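PDB 5IT5: ATP binding motif-containing protein PilF from Thermus thermophilus, which binds ATP and probably hydrolyses it as the hexameric assembly motor of type IV pili, this chain being its core ATPase region. Local coordinates for residues S20-E25 and M104-K109; R36-L41 and K321-I326. All coordinates share one frame; numbering follows the deposited sequence.

How the interactions relate
Both contacts involve the N-terminal sheet of the core ATPase region beside the bound ATP, their centres about 14 Å apart. Interaction 1 joins two central strands, 19-26 and 99-107, of the six-stranded antiparallel sheet. Interaction 2 carries the turn between strands 30-37 and 40-48 of that sheet over to strand 323-331, an outermost strand of the seven-stranded nucleotide-binding sheet. Along the chain the four segments run 20-25, 36-41, 104-109 and 321-326, so the two contacts alternate. They meet directly, D21 and S20 pairing with R36 through the backbone. Each touches ATP and a second subunit, linking the sheet to nucleotide and hexamer interface.

Interaction 1 (S20-E25 and M104-K109); sequences SDIHIE and MRLLKK. With ATP (adenosine-5'-triphosphate), chain H.
D21 and R105 face each other as a non-hydrogen-bonded pair in the antiparallel sheet of the N-terminal part of this PilB ATPase core, where strands 19-26 and 99-107 are neighbours; the axes of 21-25 and 104-107 approach to 4.7 Å at 169°, antiparallel. The neighbouring hydrogen-bonded pair, I22 and M104, exchanges backbone bonds in both directions, I22 N to M104 O (2.8 Å) and M104 N to I22 O (2.7 Å); S20 O takes a third bond from L106 N.

R105 leaves its strand with CG anti to the backbone N (chi1 -174°), which carries the chain across the D21 carboxylate. Its CB and CG both lie beside D21 OD1, CG also near S20 O, and CD approaches OD1 in turn. NE forms a salt bridge with OD1 at 3.3 Å, by charge alone, since the oxygen stands well outside the guanidinium plane. CZ lies under D21 OD2, which sits 3.5 Å above the centre of one face, carboxylate and guanidinium being 87° apart. NH2 also has OD2 as its nearest D21 atom. NH1 has a weak, long ion pair with D206 of a neighbouring subunit, so the group stands at the subunit interface. A leucine in place of R105 would probably leave the buried D21 carboxylate without its positive mate, close to the like-charged D206 of that subunit.

On the other face, which helix 2-17 covers, I22 packs its CB against M104 CB and its CD1 against L106 CD1, the latter 3.9 Å apart, while L106 also touches A14. S20 OG donates to D21 OD2 from above the carboxylate plane. Beyond the paired residues the second segment leads on to the nucleotide pocket, where K108 lays its CG 3.6 Å from O3' of the ATP ribose.

Interaction 2 (R36-L41 and K321-I326); sequences RIDGAL and KGRYAI. With ATP (adenosine-5'-triphosphate), chain H.
D38 and G322 supply the polar link: G322 N donates a weak bond to D38 OD2 at 3.0 Å, with OD1 of the same carboxylate close by. D38 CG lies anti to its own carbonyl carbon (chi1 -58°), which carries the carboxylate across to the G322 amide. D38 and G39 are the middle residues of a type I' turn, closed by backbone bonds between I37 and A40.

Van der Waals contact comes from R323, whose CG packs on D38 CB at 4.1 Å. Its chain bends at chi3 (-72°) and brings the guanidinium flat between turn and nucleotide: D38 CA lies over one face, ATP O4' over the opposite face, 3.2 Å above the plane and toward the rim.

As for charges, D38 OD1 lies 4.3 Å from R323 NE, well out of the guanidinium plane, so the two are near without forming a salt bridge. R36 pairs with D206 and D208 of a neighbouring subunit.

Toward ATP, R323 NH2 approaches O2' at 3.0 Å and A325 CB approaches N6 at 3.7 Å. The whole is a beta-hairpin turn backing the arginine that lies on the ribose in a P-loop NTPase nucleotide pocket.

Interaction 1 (S20-E25 and M104-K109)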
# COMPACT_ATOMS: atom_id res chain seq x y z
N SER A 20 43.36 -13.21 -23.64
CA SER A 20 42.33 -13.48 -22.63
C SER A 20 41.02 -13.83 -23.30
O SER A 20 40.25 -14.65 -22.78
CB SER A 20 42.14 -12.28 -21.71
OG SER A 20 42.04 -11.10 -22.47
N ASP A 21 40.78 -13.23 -24.47
CA ASP A 21 39.50 -13.36 -25.16
C ASP A 21 39.62 -13.60 -26.67
O ASP A 21 40.56 -13.12 -27.31
CB ASP A 21 38.67 -12.11 -24.89
CG ASP A 21 38.39 -11.92 -23.41
OD1 ASP A 21 37.47 -12.62 -22.92
OD2 ASP A 21 39.10 -11.11 -22.75
N ILE A 22 38.66 -14.37 -27.19
CA ILE A 22 38.50 -14.64 -28.62
C ILE A 22 37.06 -14.23 -29.05
O ILE A 22 36.07 -14.67 -28.49
CB ILE A 22 38.70 -16.12 -28.96
CG1 ILE A 22 40.02 -16.65 -28.36
CG2 ILE A 22 38.62 -16.34 -30.47
CD1 ILE A 22 40.20 -18.16 -28.49
N HIS A 23 37.03 -13.42 -30.10
CA HIS A 23 35.97 -12.60 -30.61
C HIS A 23 35.69 -13.16 -32.00
O HIS A 23 36.50 -12.95 -32.90
CB HIS A 23 36.52 -11.15 -30.56
CG HIS A 23 36.18 -10.46 -29.26
ND1 HIS A 23 35.01 -10.72 -28.62
CD2 HIS A 23 37.01 -9.95 -28.29
CE1 HIS A 23 35.01 -10.14 -27.43
NE2 HIS A 23 36.23 -9.70 -27.20
N ILE A 24 34.67 -14.01 -32.17
CA ILE A 24 34.27 -14.43 -33.51
C ILE A 24 33.03 -13.62 -33.92
O ILE A 24 31.94 -13.83 -33.36
CB ILE A 24 33.99 -15.96 -33.56
CG1 ILE A 24 35.27 -16.74 -33.27
CG2 ILE A 24 33.39 -16.36 -34.92
CD1 ILE A 24 35.06 -17.98 -32.45
N GLU A 25 33.19 -12.70 -34.88
CA GLU A 25 32.17 -11.66 -35.15
C GLU A 25 31.71 -11.57 -36.60
O GLU A 25 32.47 -11.15 -37.47
CB GLU A 25 32.70 -10.28 -34.75
CG GLU A 25 33.60 -10.28 -33.53
CD GLU A 25 34.34 -8.96 -33.34
OE1 GLU A 25 35.49 -8.83 -33.83
OE2 GLU A 25 33.77 -8.04 -32.72
N MET A 104 34.91 -16.32 -26.64
CA MET A 104 35.50 -17.32 -25.76
C MET A 104 36.51 -16.68 -24.84
O MET A 104 37.52 -16.14 -25.29
CB MET A 104 36.19 -18.43 -26.57
CG MET A 104 35.31 -19.04 -27.62
SD MET A 104 36.16 -20.29 -28.58
CE MET A 104 35.48 -21.76 -27.83
N ARG A 105 36.23 -16.72 -23.54
CA ARG A 105 37.17 -16.18 -22.58
C ARG A 105 38.08 -17.28 -22.04
O ARG A 105 37.60 -18.32 -21.58
CB ARG A 105 36.43 -15.49 -21.44
CG ARG A 105 37.35 -14.77 -20.46
CD ARG A 105 36.76 -13.45 -20.00
NE ARG A 105 37.82 -12.53 -19.59
CZ ARG A 105 37.69 -11.20 -19.52
NH1 ARG A 105 36.54 -10.61 -19.85
NH2 ARG A 105 38.73 -10.46 -19.13
N LEU A 106 39.39 -17.07 -22.13
CA LEU A 106 40.35 -18.01 -21.56
C LEU A 106 40.49 -17.69 -20.09
O LEU A 106 40.73 -16.53 -19.71
CB LEU A 106 41.70 -17.91 -22.26
CG LEU A 106 41.90 -18.70 -23.56
CD1 LEU A 106 40.90 -18.29 -24.64
CD2 LEU A 106 43.31 -18.52 -24.05
N LEU A 107 40.32 -18.70 -19.25
CA LEU A 107 40.38 -18.52 -17.81
C LEU A 107 41.74 -18.93 -17.27
O LEU A 107 42.34 -19.89 -17.75
CB LEU A 107 39.26 -19.31 -17.14
CG LEU A 107 37.85 -19.01 -17.67
CD1 LEU A 107 36.84 -19.82 -16.91
CD2 LEU A 107 37.50 -17.52 -17.62
N LYS A 108 42.23 -18.18 -16.27
CA LYS A 108 43.48 -18.50 -15.58
C LYS A 108 43.30 -19.64 -14.57
O LYS A 108 42.17 -20.05 -14.26
CB LYS A 108 44.02 -17.28 -14.85
CG LYS A 108 44.37 -16.11 -15.74
CD LYS A 108 45.59 -16.39 -16.59
CE LYS A 108 46.05 -15.14 -17.33
NZ LYS A 108 47.28 -15.39 -18.13
N LYS A 109 44.42 -20.12 -14.05
CA LYS A 109 44.47 -21.20 -13.05
C LYS A 109 45.13 -20.67 -11.79
O LYS A 109 45.74 -19.59 -11.81
CB LYS A 109 45.28 -22.40 -13.57
CG LYS A 109 44.90 -22.94 -14.94
CD LYS A 109 45.99 -23.87 -15.48
CE LYS A 109 45.64 -24.41 -16.86
NZ LYS A 109 44.36 -25.20 -16.86
PG ATP H . 38.58 -9.69 -10.80
O1G ATP H . 37.55 -8.95 -10.07
O2G ATP H . 39.26 -10.70 -9.94
O3G ATP H . 38.25 -10.24 -12.11
PB ATP H . 40.16 -7.80 -12.30
O1B ATP H . 39.23 -8.09 -13.37
O2B ATP H . 40.32 -6.43 -12.00
O3B ATP H . 39.71 -8.57 -11.02
PA ATP H . 42.32 -9.63 -12.91
O1A ATP H . 41.52 -10.75 -13.30
O2A ATP H . 43.10 -9.77 -11.76
O3A ATP H . 41.57 -8.26 -12.80
O5' ATP H . 43.27 -9.30 -14.06
C5' ATP H . 43.11 -9.91 -15.32
C4' ATP H . 44.38 -10.24 -16.07
O4' ATP H . 45.36 -9.28 -15.89
C3' ATP H . 45.05 -11.49 -15.63
O3' ATP H . 44.55 -12.58 -16.36
C2' ATP H . 46.47 -11.28 -16.02
O2' ATP H . 46.66 -11.64 -17.37
C1' ATP H . 46.65 -9.82 -15.94
N9 ATP H . 47.27 -9.41 -14.68
C8 ATP H . 46.67 -9.31 -13.52
N7 ATP H . 47.49 -8.87 -12.60
C5 ATP H . 48.65 -8.69 -13.18
C6 ATP H . 49.96 -8.24 -12.77
N6 ATP H . 50.24 -7.91 -11.53
N1 ATP H . 50.90 -8.18 -13.68
C2 ATP H . 50.68 -8.52 -14.93
N3 ATP H . 49.52 -8.93 -15.37
C4 ATP H . 48.49 -9.04 -14.55

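Interaction 2 (R36-L41 and K321-I326)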
# COMPACT_ATOMS: atom_id res chain seq x y z
N ARG A 36 42.01 -10.60 -27.89
CA ARG A 36 42.38 -9.59 -26.92
C ARG A 36 43.71 -10.00 -26.28
O ARG A 36 43.87 -11.11 -25.81
CB ARG A 36 41.30 -9.40 -25.85
CG ARG A 36 41.41 -8.05 -25.16
CD ARG A 36 40.34 -7.84 -24.12
NE ARG A 36 39.10 -7.25 -24.65
CZ ARG A 36 38.96 -5.99 -25.05
NH1 ARG A 36 39.98 -5.15 -25.02
NH2 ARG A 36 37.80 -5.56 -25.48
N ILE A 37 44.67 -9.08 -26.29
CA ILE A 37 45.99 -9.33 -25.74
C ILE A 37 46.46 -8.07 -25.01
O ILE A 37 46.47 -6.97 -25.58
CB ILE A 37 47.02 -9.76 -26.85
CG1 ILE A 37 46.62 -11.11 -27.44
CG2 ILE A 37 48.46 -9.85 -26.29
CD1 ILE A 37 47.19 -11.37 -28.80
N ASP A 38 46.84 -8.24 -23.76
CA ASP A 38 47.22 -7.12 -22.92
C ASP A 38 46.08 -6.10 -22.81
O ASP A 38 46.31 -4.90 -22.69
CB ASP A 38 48.50 -6.47 -23.45
CG ASP A 38 49.67 -7.47 -23.54
OD1 ASP A 38 49.75 -8.37 -22.68
OD2 ASP A 38 50.52 -7.34 -24.46
N GLY A 39 44.84 -6.59 -22.87
CA GLY A 39 43.68 -5.72 -22.77
C GLY A 39 43.22 -5.09 -24.07
O GLY A 39 42.15 -4.49 -24.09
N ALA A 40 44.00 -5.20 -25.14
CA ALA A 40 43.67 -4.59 -26.43
C ALA A 40 43.41 -5.64 -27.50
O ALA A 40 44.07 -6.68 -27.55
CB ALA A 40 44.76 -3.67 -26.88
N LEU A 41 42.44 -5.37 -28.37
CA LEU A 41 42.08 -6.32 -29.41
C LEU A 41 43.00 -6.19 -30.63
O LEU A 41 43.42 -5.10 -30.99
CB LEU A 41 40.62 -6.13 -29.81
CG LEU A 41 39.61 -6.69 -28.80
CD1 LEU A 41 38.22 -6.16 -29.07
CD2 LEU A 41 39.63 -8.20 -28.86
N LYS A 321 54.20 -5.65 -24.69
CA LYS A 321 54.10 -7.08 -24.49
C LYS A 321 53.98 -7.37 -23.01
O LYS A 321 54.94 -7.19 -22.26
CB LYS A 321 55.30 -7.82 -25.06
CG LYS A 321 55.26 -9.30 -24.79
CD LYS A 321 55.53 -10.09 -26.04
CE LYS A 321 56.90 -10.66 -26.00
NZ LYS A 321 56.92 -11.71 -24.95
N GLY A 322 52.79 -7.81 -22.61
CA GLY A 322 52.47 -8.02 -21.21
C GLY A 322 51.96 -6.75 -20.56
O GLY A 322 51.95 -5.68 -21.19
N ARG A 323 51.51 -6.86 -19.32
CA ARG A 323 51.20 -5.68 -18.54
C ARG A 323 51.98 -5.68 -17.20
O ARG A 323 52.75 -6.61 -16.89
CB ARG A 323 49.71 -5.58 -18.30
CG ARG A 323 48.88 -5.35 -19.54
CD ARG A 323 47.44 -5.79 -19.33
NE ARG A 323 47.34 -7.25 -19.27
CZ ARG A 323 46.19 -7.92 -19.21
NH1 ARG A 323 45.05 -7.25 -19.20
NH2 ARG A 323 46.17 -9.25 -19.16
N TYR A 324 51.78 -4.61 -16.44
CA TYR A 324 52.44 -4.41 -15.16
C TYR A 324 51.45 -3.68 -14.28
O TYR A 324 50.57 -2.98 -14.78
CB TYR A 324 53.72 -3.61 -15.34
CG TYR A 324 54.77 -3.81 -14.28
CD1 TYR A 324 55.73 -4.81 -14.41
CD2 TYR A 324 54.82 -2.98 -13.17
CE1 TYR A 324 56.71 -4.99 -13.43
CE2 TYR A 324 55.78 -3.15 -12.19
CZ TYR A 324 56.72 -4.15 -12.33
OH TYR A 324 57.65 -4.25 -11.35
N ALA A 325 51.58 -3.82 -12.98
CA ALA A 325 50.61 -3.21 -12.08
C ALA A 325 51.18 -1.97 -11.42
O ALA A 325 52.33 -1.92 -11.06
CB ALA A 325 50.16 -4.23 -11.02
N ILE A 326 50.32 -0.97 -11.29
CA ILE A 326 50.63 0.26 -10.58
C ILE A 326 49.60 0.44 -9.44
O ILE A 326 48.41 0.11 -9.60
CB ILE A 326 50.62 1.50 -11.52
CG1 ILE A 326 49.20 1.80 -12.01
CG2 ILE A 326 51.57 1.29 -12.73
CD1 ILE A 326 49.08 3.11 -12.73
PG ATP H . 38.58 -9.69 -10.80
O1G ATP H . 37.55 -8.95 -10.07
O2G ATP H . 39.26 -10.70 -9.94
O3G ATP H . 38.25 -10.24 -12.11
PB ATP H . 40.16 -7.80 -12.30
O1B ATP H . 39.23 -8.09 -13.37
O2B ATP H . 40.32 -6.43 -12.00
O3B ATP H . 39.71 -8.57 -11.02
PA ATP H . 42.32 -9.63 -12.91
O1A ATP H . 41.52 -10.75 -13.30
O2A ATP H . 43.10 -9.77 -11.76
O3A ATP H . 41.57 -8.26 -12.80
O5' ATP H . 43.27 -9.30 -14.06
C5' ATP H . 43.11 -9.91 -15.32
C4' ATP H . 44.38 -10.24 -16.07
O4' ATP H . 45.36 -9.28 -15.89
C3' ATP H . 45.05 -11.49 -15.63
O3' ATP H . 44.55 -12.58 -16.36
C2' ATP H . 46.47 -11.28 -16.02
O2' ATP H . 46.66 -11.64 -17.37
C1' ATP H . 46.65 -9.82 -15.94
N9 ATP H . 47.27 -9.41 -14.68
C8 ATP H . 46.67 -9.31 -13.52
N7 ATP H . 47.49 -8.87 -12.60
C5 ATP H . 48.65 -8.69 -13.18
C6 ATP H . 49.96 -8.24 -12.77
N6 ATP H . 50.24 -7.91 -11.53
N1 ATP H . 50.90 -8.18 -13.68
C2 ATP H . 50.68 -8.52 -14.93
N3 ATP H . 49.52 -8.93 -15.37
C4 ATP H . 48.49 -9.04 -14.55